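Thiazoline oxidase/subtilisin-like protease (Prochloron didemni, PDB 4H6X) is a subtilisin-like serine protease that matures patellamides and belongs to a family of transamidating proteases, probably cleaving the precursor peptide and closing the excised part into a ring. Local coordinates at residues A7-H11 against H24-L28. Residues are numbered along the deposited sequence; the frame is centred on the assembly and turned at random.
Sequences ALHPH and HNQTL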
loop_
_atom_site.group_PDB
_atom_site.type_symbol
_atom_site.label_atom_id
_atom_site.label_comp_id
_atom_site.label_asym_id
_atom_site.label_seq_id
_atom_site.Cartn_x
_atom_site.Cartn_y
_atom_site.Cartn_z
ATOM N N ALA A 7 8.234 19.069 11.989
ATOM C CA ALA A 7 7.249 18.361 11.094
ATOM C C ALA A 7 6.411 19.332 10.253
ATOM O O ALA A 7 5.355 19.788 10.682
ATOM C CB ALA A 7 6.353 17.430 11.904
ATOM N N LEU A 8 6.897 19.657 9.059
ATOM C CA LEU A 8 6.167 20.533 8.133
ATOM C C LEU A 8 4.830 19.929 7.674
ATOM O O LEU A 8 3.913 20.658 7.286
ATOM C CB LEU A 8 7.033 20.897 6.915
ATOM C CG LEU A 8 8.144 21.948 7.035
ATOM C CD1 LEU A 8 9.210 21.564 8.049
ATOM C CD2 LEU A 8 8.785 22.208 5.677
ATOM N N HIS A 9 4.723 18.601 7.719
ATOM C CA HIS A 9 3.497 17.921 7.307
ATOM C C HIS A 9 3.144 16.806 8.280
ATOM O O HIS A 9 3.397 15.629 7.993
ATOM C CB HIS A 9 3.646 17.387 5.885
ATOM C CG HIS A 9 4.003 18.440 4.882
ATOM N ND1 HIS A 9 5.306 18.729 4.537
ATOM C CD2 HIS A 9 3.230 19.291 4.168
ATOM C CE1 HIS A 9 5.320 19.699 3.641
ATOM N NE2 HIS A 9 4.072 20.058 3.399
ATOM N N PRO A 10 2.566 17.175 9.444
ATOM C CA PRO A 10 2.231 16.210 10.489
ATOM C C PRO A 10 1.420 15.051 9.916
ATOM O O PRO A 10 0.430 15.268 9.222
ATOM C CB PRO A 10 1.375 17.026 11.467
ATOM C CG PRO A 10 1.786 18.440 11.244
ATOM C CD PRO A 10 2.114 18.540 9.788
ATOM N N HIS A 11 1.861 13.835 10.201
ATOM C CA HIS A 11 1.208 12.638 9.703
ATOM C C HIS A 11 0.890 11.770 10.896
ATOM O O HIS A 11 1.646 11.751 11.865
ATOM C CB HIS A 11 2.131 11.885 8.735
ATOM C CG HIS A 11 1.459 10.752 8.020
ATOM N ND1 HIS A 11 1.283 9.513 8.595
ATOM C CD2 HIS A 11 0.915 10.675 6.782
ATOM C CE1 HIS A 11 0.654 8.721 7.743
ATOM N NE2 HIS A 11 0.421 9.403 6.635
ATOM N N HIS A 24 9.187 13.543 5.116
ATOM C CA HIS A 24 8.078 14.399 4.623
ATOM C C HIS A 24 8.521 15.852 4.436
ATOM O O HIS A 24 8.097 16.525 3.489
ATOM C CB HIS A 24 6.841 14.342 5.524
ATOM C CG HIS A 24 5.921 13.191 5.236
ATOM N ND1 HIS A 24 5.849 12.576 4.004
ATOM C CD2 HIS A 24 5.013 12.564 6.020
ATOM C CE1 HIS A 24 4.953 11.606 4.051
ATOM N NE2 HIS A 24 4.430 11.577 5.262
ATOM N N ASN A 25 9.400 16.319 5.324
ATOM C CA ASN A 25 9.937 17.680 5.214
ATOM C C ASN A 25 10.706 17.909 3.930
ATOM O O ASN A 25 10.810 19.041 3.468
ATOM C CB ASN A 25 10.813 18.026 6.420
ATOM C CG ASN A 25 10.005 18.188 7.688
ATOM O OD1 ASN A 25 8.774 18.250 7.646
ATOM N ND2 ASN A 25 10.687 18.250 8.822
ATOM N N GLN A 26 11.237 16.828 3.361
ATOM C CA GLN A 26 12.021 16.891 2.123
ATOM C C GLN A 26 11.188 16.604 0.862
ATOM O O GLN A 26 11.391 17.240 -0.180
ATOM C CB GLN A 26 13.208 15.933 2.209
ATOM C CG GLN A 26 14.090 16.176 3.423
ATOM C CD GLN A 26 15.445 15.512 3.313
ATOM O OE1 GLN A 26 16.136 15.654 2.311
ATOM N NE2 GLN A 26 15.835 14.791 4.355
ATOM N N THR A 27 10.261 15.643 0.960
ATOM C CA THR A 27 9.371 15.306 -0.160
ATOM C C THR A 27 8.007 14.751 0.300
ATOM O O THR A 27 7.904 14.087 1.343
ATOM C CB THR A 27 10.063 14.365 -1.205
ATOM O OG1 THR A 27 9.241 14.227 -2.378
ATOM C CG2 THR A 27 10.374 12.984 -0.634
ATOM N N LEU A 28 6.962 15.064 -0.461
ATOM C CA LEU A 28 5.683 14.362 -0.323
ATOM C C LEU A 28 5.453 13.492 -1.564
ATOM O O LEU A 28 4.350 13.003 -1.798
ATOM C CB LEU A 28 4.512 15.334 -0.116
ATOM C CG LEU A 28 4.457 16.200 1.149
ATOM C CD1 LEU A 28 3.170 17.015 1.155
ATOM C CD2 LEU A 28 4.588 15.392 2.437
HETATM O O HOH W 1 6.585 16.504 8.292
#
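With CG set anti to its own carbonyl carbon (chi1 -70°), Asn25 reaches from helix 20-26 to the backbone of Leu8, and the same kind of torsion in His9 (chi1 -56°) lays the imidazole against Leu28. The amide oxygen of Asn25 does two jobs: OD1 accepts a hydrogen bond from Leu8 N, 2.7 Å away and 25° out of the plane of that carbonyl, and takes a second from a water that in turn accepts from His9 N at 2.9 Å. Two successive backbone N-H groups of a segment without regular structure are thus tied, one directly and one through water, to a single side chain. The side chains of Leu8 and Asn25 cross at about a right angle, Leu8 CD1 lying 3.5 Å from Asn25 CG. An alanine in place of Asn25 would probably leave Leu8 N and the bridging water without their shared acceptor and the loop freer to shift. Beyond this polar grip, Leu28 CD1 sits over one face of the His9 ring, 3.9 Å from its centroid, in a CH-pi contact. His11 and His24 meet obliquely, both also touching Phe126. At this surface, a side-chain amide of helix 20-26 fastens the N-terminal segment onto the subtilisin-like fold.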